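Local coordinates for superoxide dismutase [Mn/Fe] (Porphyromonas gingivalis, PDB 1UES), which catalyses the dismutation of superoxide radicals to molecular oxygen and hydrogen peroxide, using one manganese or iron ion in each subunit of a homodimer, at residues I6-Y10 and F78-R82; G87-L93 and W184-E188; A96-F101 and G132-I136; L150-L154 and V187-Y191. The protein carries 1 engineered substitution. All blocks are in the same frame, centred on the assembly; numbering follows the deposited sequence.

Contact 1: residues I6-Y10 and F78-R82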
loop_
_atom_site.group_PDB
_atom_site.type_symbol
_atom_site.label_atom_id
_atom_site.label_comp_id
_atom_site.label_asym_id
_atom_site.label_seq_id
_atom_site.Cartn_x
_atom_site.Cartn_y
_atom_site.Cartn_z
ATOM N N ILE A 6 -21.387 5.160 -0.731
ATOM C CA ILE A 6 -21.912 6.262 -1.514
ATOM C C ILE A 6 -22.272 5.901 -2.963
ATOM O O ILE A 6 -21.680 5.034 -3.591
ATOM C CB ILE A 6 -20.954 7.462 -1.522
ATOM C CG1 ILE A 6 -19.592 7.044 -2.090
ATOM C CG2 ILE A 6 -20.799 8.011 -0.110
ATOM C CD1 ILE A 6 -18.812 8.195 -2.573
ATOM N N SER A 7 -23.294 6.564 -3.470
ATOM C CA SER A 7 -23.708 6.337 -4.843
ATOM C C SER A 7 -22.860 7.346 -5.605
ATOM O O SER A 7 -22.678 8.454 -5.135
ATOM C CB SER A 7 -25.194 6.656 -4.986
ATOM O OG SER A 7 -25.394 8.023 -4.689
ATOM N N LEU A 8 -22.314 6.958 -6.754
ATOM C CA LEU A 8 -21.470 7.866 -7.532
ATOM C C LEU A 8 -22.314 8.875 -8.292
ATOM O O LEU A 8 -23.393 8.541 -8.766
ATOM C CB LEU A 8 -20.608 7.079 -8.509
ATOM C CG LEU A 8 -19.612 6.152 -7.835
ATOM C CD1 LEU A 8 -18.996 5.296 -8.906
ATOM C CD2 LEU A 8 -18.536 6.958 -7.085
ATOM N N PRO A 9 -21.827 10.125 -8.413
ATOM C CA PRO A 9 -22.525 11.209 -9.109
ATOM C C PRO A 9 -22.356 11.188 -10.625
ATOM O O PRO A 9 -22.772 12.130 -11.308
ATOM C CB PRO A 9 -21.938 12.479 -8.484
ATOM C CG PRO A 9 -20.645 12.085 -7.880
ATOM C CD PRO A 9 -20.544 10.581 -7.845
ATOM N N TYR A 10 -21.768 10.107 -11.125
ATOM C CA TYR A 10 -21.521 9.918 -12.557
ATOM C C TYR A 10 -21.542 8.425 -12.890
ATOM O O TYR A 10 -21.510 7.577 -11.998
ATOM C CB TYR A 10 -20.157 10.513 -12.924
ATOM C CG TYR A 10 -19.082 10.211 -11.917
ATOM C CD1 TYR A 10 -18.456 8.955 -11.886
ATOM C CD2 TYR A 10 -18.699 11.163 -10.981
ATOM C CE1 TYR A 10 -17.491 8.654 -10.949
ATOM C CE2 TYR A 10 -17.730 10.881 -10.031
ATOM C CZ TYR A 10 -17.131 9.617 -10.013
ATOM O OH TYR A 10 -16.260 9.296 -9.010
ATOM N N PHE A 78 -14.025 10.231 -4.578
ATOM C CA PHE A 78 -14.884 9.969 -5.724
ATOM C C PHE A 78 -15.779 11.146 -6.047
ATOM O O PHE A 78 -16.086 11.380 -7.200
ATOM C CB PHE A 78 -15.746 8.737 -5.505
ATOM C CG PHE A 78 -14.969 7.454 -5.539
ATOM C CD1 PHE A 78 -14.891 6.659 -4.399
ATOM C CD2 PHE A 78 -14.292 7.063 -6.697
ATOM C CE1 PHE A 78 -14.154 5.499 -4.402
ATOM C CE2 PHE A 78 -13.531 5.875 -6.691
ATOM C CZ PHE A 78 -13.478 5.115 -5.549
ATOM N N THR A 79 -16.189 11.901 -5.052
ATOM C CA THR A 79 -17.105 12.989 -5.382
ATOM C C THR A 79 -16.474 14.230 -5.991
ATOM O O THR A 79 -17.193 15.130 -6.436
ATOM C CB THR A 79 -17.974 13.394 -4.173
ATOM O OG1 THR A 79 -17.158 13.734 -3.048
ATOM C CG2 THR A 79 -18.909 12.266 -3.831
ATOM N N GLN A 80 -15.152 14.274 -6.080
ATOM C CA GLN A 80 -14.537 15.479 -6.609
ATOM C C GLN A 80 -14.239 15.406 -8.093
ATOM O O GLN A 80 -13.762 16.385 -8.660
ATOM C CB GLN A 80 -13.242 15.796 -5.857
ATOM C CG GLN A 80 -12.113 14.834 -6.221
ATOM C CD GLN A 80 -11.003 14.696 -5.188
ATOM O OE1 GLN A 80 -10.963 15.358 -4.136
ATOM N NE2 GLN A 80 -10.072 13.808 -5.492
ATOM N N PHE A 81 -14.527 14.266 -8.696
ATOM C CA PHE A 81 -14.246 14.044 -10.121
ATOM C C PHE A 81 -15.475 14.105 -11.005
ATOM O O PHE A 81 -16.569 13.748 -10.576
ATOM C CB PHE A 81 -13.588 12.657 -10.316
ATOM C CG PHE A 81 -12.288 12.475 -9.591
ATOM C CD1 PHE A 81 -11.275 13.427 -9.670
ATOM C CD2 PHE A 81 -12.052 11.310 -8.855
ATOM C CE1 PHE A 81 -10.043 13.217 -9.027
ATOM C CE2 PHE A 81 -10.829 11.093 -8.217
ATOM C CZ PHE A 81 -9.826 12.042 -8.301
ATOM N N ARG A 82 -15.279 14.554 -12.251
ATOM C CA ARG A 82 -16.338 14.613 -13.238
ATOM C C ARG A 82 -15.737 14.622 -14.620
ATOM O O ARG A 82 -14.602 15.048 -14.800
ATOM C CB ARG A 82 -17.169 15.908 -13.125
ATOM C CG ARG A 82 -18.016 16.040 -11.862
ATOM C CD ARG A 82 -19.204 15.081 -11.888
ATOM N NE ARG A 82 -20.178 15.424 -10.849
ATOM C CZ ARG A 82 -19.942 15.320 -9.544
ATOM N NH1 ARG A 82 -18.765 14.875 -9.115
ATOM N NH2 ARG A 82 -20.880 15.679 -8.666
#
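In the N-terminal alpha-hairpin domain of this iron/manganese superoxide dismutase, the irregular segment 6-10 ahead of helix 21-42 lies across the C-terminal end of helix 62-79. Phe78, in the last turn of that helix, opens the contact. Its CB receives Leu8 CD2 at 3.7 Å and Ile6 CD1 at 4.3 Å, two apolar side chains that also rest on helix 21-42, so Ile6 and Leu8 pack against both helices. The Phe78 ring itself meets His27, a metal ligand, edge-to-face, and its side chain lies about 6 Å from the manganese; the segment thus packs against a second-shell residue of the active site. The carbonyl of Phe78 takes the single hydrogen bond between the segments, from the phenol of Tyr10 (OH to O, 2.8 Å), with the oxygen near the plane of the ring. At Thr79 the methyl CG2 touches Ile6 CD1 at 4.3 Å and Pro9 CG at 4.4 Å, whereas its hydroxyl turns back to the carbonyl of Asn75. Past the helix, Phe81 presents its carbonyl O to Tyr10 CE2 at 3.1 Å. Arg82 then folds back over the turn: its NH1 donates to Thr79 O at 3.1 Å and to Phe81 O at 2.9 Å, so that the guanidinium holds the turn formed by 79-82. One face of the guanidinium is covered by Pro9, whose CB lies 3.4 Å from Arg82 NH2.

Contact 2: residues G87-L93 and W184-E188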
loop_
_atom_site.group_PDB
_atom_site.type_symbol
_atom_site.label_atom_id
_atom_site.label_comp_id
_atom_site.label_asym_id
_atom_site.label_seq_id
_atom_site.Cartn_x
_atom_site.Cartn_y
_atom_site.Cartn_z
ATOM N N GLY A 87 -9.267 21.406 -16.158
ATOM C CA GLY A 87 -8.959 22.811 -16.324
ATOM C C GLY A 87 -8.362 23.413 -15.067
ATOM O O GLY A 87 -7.881 22.699 -14.189
ATOM N N ALA A 88 -8.411 24.733 -14.955
ATOM C CA ALA A 88 -7.817 25.388 -13.798
ATOM C C ALA A 88 -8.816 25.924 -12.783
ATOM O O ALA A 88 -9.949 26.279 -13.122
ATOM C CB ALA A 88 -6.882 26.514 -14.271
ATOM N N PRO A 89 -8.412 25.964 -11.505
ATOM C CA PRO A 89 -9.301 26.473 -10.460
ATOM C C PRO A 89 -9.496 27.971 -10.653
ATOM O O PRO A 89 -8.666 28.645 -11.251
ATOM C CB PRO A 89 -8.554 26.172 -9.165
ATOM C CG PRO A 89 -7.119 26.089 -9.570
ATOM C CD PRO A 89 -7.127 25.499 -10.958
ATOM N N LYS A 90 -10.595 28.484 -10.129
ATOM C CA LYS A 90 -10.884 29.901 -10.235
ATOM C C LYS A 90 -11.444 30.403 -8.914
ATOM O O LYS A 90 -11.392 29.706 -7.898
ATOM C CB LYS A 90 -11.883 30.141 -11.361
ATOM C CG LYS A 90 -12.945 29.074 -11.456
ATOM C CD LYS A 90 -14.218 29.545 -10.769
ATOM C CE LYS A 90 -15.440 28.908 -11.393
ATOM N NZ LYS A 90 -15.097 28.008 -12.538
ATOM N N GLY A 91 -11.972 31.621 -8.926
ATOM C CA GLY A 91 -12.529 32.173 -7.706
ATOM C C GLY A 91 -11.499 32.345 -6.610
ATOM O O GLY A 91 -10.309 32.557 -6.871
ATOM N N LYS A 92 -11.948 32.231 -5.368
ATOM C CA LYS A 92 -11.048 32.401 -4.243
ATOM C C LYS A 92 -10.011 31.286 -4.175
ATOM O O LYS A 92 -8.857 31.521 -3.807
ATOM C CB LYS A 92 -11.830 32.448 -2.942
ATOM C CG LYS A 92 -12.804 31.323 -2.807
ATOM C CD LYS A 92 -13.890 31.684 -1.830
ATOM C CE LYS A 92 -13.621 31.040 -0.476
ATOM N NZ LYS A 92 -14.888 30.521 0.126
ATOM N N LEU A 93 -10.415 30.069 -4.505
ATOM C CA LEU A 93 -9.451 28.975 -4.464
ATOM C C LEU A 93 -8.369 29.212 -5.508
ATOM O O LEU A 93 -7.178 29.079 -5.221
ATOM C CB LEU A 93 -10.134 27.627 -4.712
ATOM C CG LEU A 93 -9.137 26.468 -4.603
ATOM C CD1 LEU A 93 -8.404 26.509 -3.276
ATOM C CD2 LEU A 93 -9.904 25.164 -4.758
ATOM N N TRP A 184 -13.103 21.418 -10.471
ATOM C CA TRP A 184 -12.743 22.488 -9.555
ATOM C C TRP A 184 -13.933 23.190 -8.906
ATOM O O TRP A 184 -13.769 23.812 -7.857
ATOM C CB TRP A 184 -11.816 23.494 -10.241
ATOM C CG TRP A 184 -10.429 22.896 -10.400
ATOM C CD1 TRP A 184 -9.906 22.344 -11.536
ATOM C CD2 TRP A 184 -9.460 22.689 -9.366
ATOM N NE1 TRP A 184 -8.670 21.800 -11.273
ATOM C CE2 TRP A 184 -8.368 21.996 -9.949
ATOM C CE3 TRP A 184 -9.404 23.020 -7.999
ATOM C CZ2 TRP A 184 -7.232 21.626 -9.217
ATOM C CZ3 TRP A 184 -8.267 22.645 -7.259
ATOM C CH2 TRP A 184 -7.194 21.952 -7.880
ATOM N N ASP A 185 -15.116 23.073 -9.499
ATOM C CA ASP A 185 -16.299 23.687 -8.904
ATOM C C ASP A 185 -16.609 22.999 -7.588
ATOM O O ASP A 185 -17.047 23.639 -6.631
ATOM C CB ASP A 185 -17.494 23.570 -9.842
ATOM C CG ASP A 185 -17.313 24.398 -11.093
ATOM O OD1 ASP A 185 -16.836 25.550 -10.965
ATOM O OD2 ASP A 185 -17.622 23.893 -12.197
ATOM N N ILE A 186 -16.371 21.689 -7.538
ATOM C CA ILE A 186 -16.615 20.943 -6.321
ATOM C C ILE A 186 -15.518 21.231 -5.298
ATOM O O ILE A 186 -15.795 21.467 -4.135
ATOM C CB ILE A 186 -16.717 19.434 -6.615
ATOM C CG1 ILE A 186 -17.918 19.203 -7.533
ATOM C CG2 ILE A 186 -16.803 18.623 -5.313
ATOM C CD1 ILE A 186 -17.901 17.910 -8.300
ATOM N N VAL A 187 -14.259 21.227 -5.724
ATOM C CA VAL A 187 -13.193 21.505 -4.780
ATOM C C VAL A 187 -13.372 22.904 -4.207
ATOM O O VAL A 187 -13.266 23.107 -3.000
ATOM C CB VAL A 187 -11.802 21.397 -5.453
ATOM C CG1 VAL A 187 -10.702 21.718 -4.442
ATOM C CG2 VAL A 187 -11.617 20.008 -6.032
ATOM N N GLU A 188 -13.671 23.869 -5.072
ATOM C CA GLU A 188 -13.847 25.246 -4.618
ATOM C C GLU A 188 -14.943 25.331 -3.570
ATOM O O GLU A 188 -14.831 26.086 -2.609
ATOM C CB GLU A 188 -14.190 26.151 -5.794
ATOM C CG GLU A 188 -13.067 26.294 -6.802
ATOM C CD GLU A 188 -13.579 26.704 -8.166
ATOM O OE1 GLU A 188 -14.786 27.053 -8.276
ATOM O OE2 GLU A 188 -12.782 26.687 -9.131
HETATM O O HOH W 1 -6.828 20.349 -13.111
#
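Trp184, at the start of the C-terminal helix 184-190, is the apolar centre of this contact in the C-terminal alpha/beta domain, where the loop leading into helix 91-101, with the helix's first turn, packs against that last helix. Pro89 lies over one face of the indole in a CH-pi contact, with its CD 3.9 Å from the centroid of the five-membered ring, and Pro89 CB is 3.5 Å from Trp184 CE3. Leu93 reaches the ring edge, CD2 to Trp184 CZ3 at 3.9 Å, and Leu93 CD2 also meets Val187 CG1 at 3.6 Å; Leu153 and Leu154 of strand 151-157 also touch Val187. A water bridges the Gly87 carbonyl and the indole nitrogen, donating to Gly87 O at 2.8 Å and accepting from Trp184 NE1 at 3.0 Å. On the charged flank, Lys90 N donates to Glu188 OE2 at 3.0 Å, nearly straight at 166°. Farther out, the Lys90 side chain stretches to a weak salt bridge, NZ to Asp185 OD1, at 3.4 Å.

Contact 3: residues A96-F101 and G132-I136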
loop_
_atom_site.group_PDB
_atom_site.type_symbol
_atom_site.label_atom_id
_atom_site.label_comp_id
_atom_site.label_asym_id
_atom_site.label_seq_id
_atom_site.Cartn_x
_atom_site.Cartn_y
_atom_site.Cartn_z
ATOM N N ALA A 96 -6.138 31.822 -4.257
ATOM C CA ALA A 96 -5.398 31.359 -3.087
ATOM C C ALA A 96 -4.229 30.479 -3.534
ATOM O O ALA A 96 -3.144 30.552 -2.977
ATOM C CB ALA A 96 -6.320 30.577 -2.141
ATOM N N ILE A 97 -4.473 29.645 -4.538
ATOM C CA ILE A 97 -3.438 28.766 -5.075
ATOM C C ILE A 97 -2.347 29.613 -5.752
ATOM O O ILE A 97 -1.153 29.351 -5.583
ATOM C CB ILE A 97 -4.049 27.767 -6.106
ATOM C CG1 ILE A 97 -4.761 26.632 -5.362
ATOM C CG2 ILE A 97 -2.959 27.195 -7.026
ATOM C CD1 ILE A 97 -5.619 25.768 -6.247
ATOM N N ASP A 98 -2.762 30.617 -6.525
ATOM C CA ASP A 98 -1.814 31.493 -7.218
ATOM C C ASP A 98 -0.976 32.251 -6.195
ATOM O O ASP A 98 0.259 32.274 -6.270
ATOM C CB ASP A 98 -2.559 32.507 -8.091
ATOM C CG ASP A 98 -2.777 32.023 -9.518
ATOM O OD1 ASP A 98 -3.334 32.810 -10.324
ATOM O OD2 ASP A 98 -2.392 30.869 -9.848
ATOM N N LYS A 99 -1.638 32.866 -5.225
ATOM C CA LYS A 99 -0.916 33.627 -4.215
ATOM C C LYS A 99 -0.004 32.756 -3.366
ATOM O O LYS A 99 1.143 33.116 -3.107
ATOM C CB LYS A 99 -1.883 34.390 -3.296
ATOM C CG LYS A 99 -1.179 35.435 -2.402
ATOM C CD LYS A 99 -2.126 36.208 -1.484
ATOM C CE LYS A 99 -1.323 37.152 -0.583
ATOM N NZ LYS A 99 -1.903 37.325 0.797
ATOM N N GLN A 100 -0.489 31.590 -2.957
ATOM C CA GLN A 100 0.304 30.739 -2.075
ATOM C C GLN A 100 1.301 29.779 -2.715
ATOM O O GLN A 100 2.254 29.360 -2.049
ATOM C CB GLN A 100 -0.643 29.996 -1.116
ATOM C CG GLN A 100 -1.641 30.944 -0.439
ATOM C CD GLN A 100 -2.543 30.273 0.584
ATOM O OE1 GLN A 100 -3.708 30.643 0.732
ATOM N NE2 GLN A 100 -2.015 29.304 1.295
ATOM N N PHE A 101 1.111 29.434 -3.990
ATOM C CA PHE A 101 2.037 28.521 -4.657
ATOM C C PHE A 101 2.688 29.177 -5.876
ATOM O O PHE A 101 3.590 28.601 -6.491
ATOM C CB PHE A 101 1.328 27.229 -5.107
ATOM C CG PHE A 101 0.919 26.329 -3.968
ATOM C CD1 PHE A 101 1.830 25.438 -3.403
ATOM C CD2 PHE A 101 -0.378 26.382 -3.458
ATOM C CE1 PHE A 101 1.456 24.610 -2.338
ATOM C CE2 PHE A 101 -0.762 25.556 -2.391
ATOM C CZ PHE A 101 0.159 24.670 -1.832
ATOM N N GLY A 132 -8.002 30.131 5.431
ATOM C CA GLY A 132 -7.799 29.914 4.012
ATOM C C GLY A 132 -6.373 29.563 3.624
ATOM O O GLY A 132 -6.082 29.442 2.443
ATOM N N LYS A 133 -5.480 29.402 4.592
ATOM C CA LYS A 133 -4.100 29.069 4.257
ATOM C C LYS A 133 -4.092 27.631 3.771
ATOM O O LYS A 133 -4.672 26.757 4.417
ATOM C CB LYS A 133 -3.182 29.209 5.465
ATOM C CG LYS A 133 -1.704 29.041 5.076
ATOM C CD LYS A 133 -0.872 28.513 6.220
ATOM C CE LYS A 133 0.518 29.159 6.232
ATOM N NZ LYS A 133 0.530 30.385 5.388
ATOM N N LEU A 134 -3.431 27.405 2.637
ATOM C CA LEU A 134 -3.375 26.093 2.022
ATOM C C LEU A 134 -2.105 25.356 2.374
ATOM O O LEU A 134 -1.046 25.964 2.567
ATOM C CB LEU A 134 -3.449 26.220 0.496
ATOM C CG LEU A 134 -4.637 26.969 -0.113
ATOM C CD1 LEU A 134 -4.375 27.234 -1.614
ATOM C CD2 LEU A 134 -5.918 26.122 0.071
ATOM N N SER A 135 -2.216 24.037 2.432
ATOM C CA SER A 135 -1.065 23.195 2.706
ATOM C C SER A 135 -1.216 21.901 1.953
ATOM O O SER A 135 -2.328 21.468 1.660
ATOM C CB SER A 135 -0.949 22.877 4.197
ATOM O OG SER A 135 -2.096 22.188 4.691
ATOM N N ILE A 136 -0.087 21.292 1.626
ATOM C CA ILE A 136 -0.116 19.993 0.971
ATOM C C ILE A 136 0.257 19.047 2.104
ATOM O O ILE A 136 1.300 19.207 2.744
ATOM C CB ILE A 136 0.901 19.911 -0.166
ATOM C CG1 ILE A 136 0.512 20.921 -1.252
ATOM C CG2 ILE A 136 0.995 18.468 -0.671
ATOM C CD1 ILE A 136 1.318 20.867 -2.498
#
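Apolar contacts dominate, and most run through Leu134. Its side chain points at helix 91-101, where CD1 fits between two successive residues: it lies 3.9 Å from Ala96 CB and 3.8 Å from Ile97 CG1. Phe101, one turn further along, brings its ring alongside the strand, with CE2 4.0 Å from Leu134 CB and CE1 3.7 Å from Ile136 CD1. One aromatic side chain therefore spans two strand residues that stand on either side of Ser135, whose own side chain points away from the helix. Leu134 and Ile136 belong to strand 134-140, an outer strand of the three-stranded antiparallel sheet in the C-terminal alpha/beta domain of iron/manganese superoxide dismutases. The helix packs on this sheet obliquely: the axes of the short segments 96-101 and 134-136 approach to 9.6 Å at an angle of 68°. Helix 104-116 continues the layer, since Phe107 meets the ring of Phe101 while Phe111 and Ala114 touch Ile136. Polar groups gather where the chain enters the strand. The Gln100 side chain reaches over this entry and comes close to Gly132 and the Leu134 backbone. Gly132 has a positive phi of 86°, a conformation in which a side chain would collide with the carbonyl oxygen of the residue before. The Gly132 carbonyl accepts a hydrogen bond from Tyr191 OH, and Lys133 N donates to the Asp129 carboxylate.

Contact 4: residues L150-L154 and V187-Y191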
loop_
_atom_site.group_PDB
_atom_site.type_symbol
_atom_site.label_atom_id
_atom_site.label_comp_id
_atom_site.label_asym_id
_atom_site.label_seq_id
_atom_site.Cartn_x
_atom_site.Cartn_y
_atom_site.Cartn_z
ATOM N N LEU A 150 -7.900 20.500 10.052
ATOM C CA LEU A 150 -7.859 21.138 8.737
ATOM C C LEU A 150 -9.029 20.742 7.844
ATOM O O LEU A 150 -9.688 19.708 8.070
ATOM C CB LEU A 150 -6.553 20.786 8.032
ATOM C CG LEU A 150 -5.312 21.373 8.701
ATOM C CD1 LEU A 150 -4.050 20.872 8.034
ATOM C CD2 LEU A 150 -5.387 22.886 8.612
ATOM N N ASN A 151 -9.258 21.561 6.817
ATOM C CA ASN A 151 -10.332 21.354 5.865
ATOM C C ASN A 151 -9.816 20.607 4.645
ATOM O O ASN A 151 -8.994 21.135 3.916
ATOM C CB ASN A 151 -10.868 22.707 5.409
ATOM C CG ASN A 151 -12.132 22.588 4.644
ATOM O OD1 ASN A 151 -13.031 21.843 5.035
ATOM N ND2 ASN A 151 -12.237 23.326 3.545
ATOM N N PRO A 152 -10.332 19.392 4.377
ATOM C CA PRO A 152 -9.876 18.612 3.211
ATOM C C PRO A 152 -10.475 19.094 1.893
ATOM O O PRO A 152 -11.687 18.997 1.706
ATOM C CB PRO A 152 -10.310 17.187 3.555
ATOM C CG PRO A 152 -11.574 17.388 4.368
ATOM C CD PRO A 152 -11.366 18.685 5.151
ATOM N N LEU A 153 -9.644 19.555 0.958
ATOM C CA LEU A 153 -10.148 20.092 -0.302
ATOM C C LEU A 153 -10.041 19.197 -1.515
ATOM O O LEU A 153 -11.003 19.021 -2.252
ATOM C CB LEU A 153 -9.459 21.414 -0.640
ATOM C CG LEU A 153 -9.341 22.423 0.495
ATOM C CD1 LEU A 153 -8.637 23.660 -0.031
ATOM C CD2 LEU A 153 -10.737 22.792 0.993
ATOM N N LEU A 154 -8.853 18.637 -1.725
ATOM C CA LEU A 154 -8.621 17.795 -2.875
ATOM C C LEU A 154 -7.645 16.684 -2.491
ATOM O O LEU A 154 -6.646 16.939 -1.837
ATOM C CB LEU A 154 -8.013 18.637 -4.011
ATOM C CG LEU A 154 -7.361 17.857 -5.147
ATOM C CD1 LEU A 154 -8.472 17.241 -6.008
ATOM C CD2 LEU A 154 -6.433 18.788 -5.988
ATOM N N VAL A 187 -14.259 21.227 -5.724
ATOM C CA VAL A 187 -13.193 21.505 -4.780
ATOM C C VAL A 187 -13.372 22.904 -4.207
ATOM O O VAL A 187 -13.266 23.107 -3.000
ATOM C CB VAL A 187 -11.802 21.397 -5.453
ATOM C CG1 VAL A 187 -10.702 21.718 -4.442
ATOM C CG2 VAL A 187 -11.617 20.008 -6.032
ATOM N N GLU A 188 -13.671 23.869 -5.072
ATOM C CA GLU A 188 -13.847 25.246 -4.618
ATOM C C GLU A 188 -14.943 25.331 -3.570
ATOM O O GLU A 188 -14.831 26.086 -2.609
ATOM C CB GLU A 188 -14.190 26.151 -5.794
ATOM C CG GLU A 188 -13.067 26.294 -6.802
ATOM C CD GLU A 188 -13.579 26.704 -8.166
ATOM O OE1 GLU A 188 -14.786 27.053 -8.276
ATOM O OE2 GLU A 188 -12.782 26.687 -9.131
ATOM N N SER A 189 -16.003 24.548 -3.753
ATOM C CA SER A 189 -17.100 24.553 -2.793
ATOM C C SER A 189 -16.672 24.099 -1.397
ATOM O O SER A 189 -17.284 24.480 -0.415
ATOM C CB SER A 189 -18.244 23.657 -3.275
ATOM O OG SER A 189 -17.991 22.315 -2.884
ATOM N N ARG A 190 -15.618 23.279 -1.308
ATOM C CA ARG A 190 -15.135 22.794 -0.017
ATOM C C ARG A 190 -14.276 23.834 0.689
ATOM O O ARG A 190 -14.032 23.742 1.887
ATOM C CB ARG A 190 -14.287 21.530 -0.219
ATOM C CG ARG A 190 -14.933 20.508 -1.130
ATOM C CD ARG A 190 -14.053 19.271 -1.226
ATOM N NE ARG A 190 -14.840 18.163 -1.739
ATOM C CZ ARG A 190 -14.324 17.050 -2.241
ATOM N NH1 ARG A 190 -13.005 16.902 -2.293
ATOM N NH2 ARG A 190 -15.136 16.088 -2.677
ATOM N N TYR A 191 -13.840 24.836 -0.062
ATOM C CA TYR A 191 -12.964 25.896 0.458
ATOM C C TYR A 191 -13.683 27.120 1.067
ATOM O O TYR A 191 -14.811 27.422 0.631
ATOM C CB TYR A 191 -12.045 26.350 -0.685
ATOM C CG TYR A 191 -10.939 27.305 -0.315
ATOM C CD1 TYR A 191 -10.009 26.998 0.681
ATOM C CD2 TYR A 191 -10.787 28.502 -1.016
ATOM C CE1 TYR A 191 -8.937 27.869 0.978
ATOM C CE2 TYR A 191 -9.732 29.377 -0.735
ATOM C CZ TYR A 191 -8.819 29.057 0.257
ATOM O OH TYR A 191 -7.820 29.953 0.550
ATOM O OXT TYR A 191 -13.115 27.772 1.991
#
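Strand 151-157, an outer strand of the antiparallel sheet in the C-terminal alpha/beta domain, carries a classic beta bulge where Leu153 and Leu154 both face Leu126, and the chain's last helical turn packs against it. At the bulge the Leu153 carbonyl faces the helix. There it accepts from Arg190 NH1 at 2.9 Å, with the oxygen near the guanidinium plane. Arg190 has further acceptors: NH1 also bonds Gln80 OE1 and NH2 bonds the carbonyl of Leu76, so its charged end links the strand to helix 62-79 and the turn after it. Tyr191 directs its hydroxyl to Gly132 O, while its terminal carboxylate receives Lys92 NZ. Leu153 supplies the apolar part, with CD1 3.7 Å from Tyr191 CD1 and CB 4.0 Å from Val187 CG1. At the strand's start, Asn151 ND2 makes a weak hydrogen bond to Ser128 OG, and the Arg190 carbonyl accepts a very short one from the same Asn151 ND2, at 2.5 Å.

How the contacts relate
Contacts 2, 3 and 4 form one continuous packed region in the C-terminal domain, their centres 10 to 12 Å apart. Contacts 2 and 3 share helix 91-101, and contacts 2 and 4 share Val187 and Glu188. Tyr191 joins contact 4 to contact 3, its OH 2.6 Å from Gly132 O, while Leu134 CD2 lies 3.7 Å from Leu153 CD1. Contact 1, in the alpha-hairpin domain, meets this region where Gln80 OE1 is 3.2 Å from Arg190 NH1 and Thr79 O is 3.4 Å from Ile186 CD1. Contact 1 adjoins the metal: the Phe78 side chain is about 6 Å from the manganese, that of Arg190 in contact 4 about 14 Å; contacts 2 and 3 are remote.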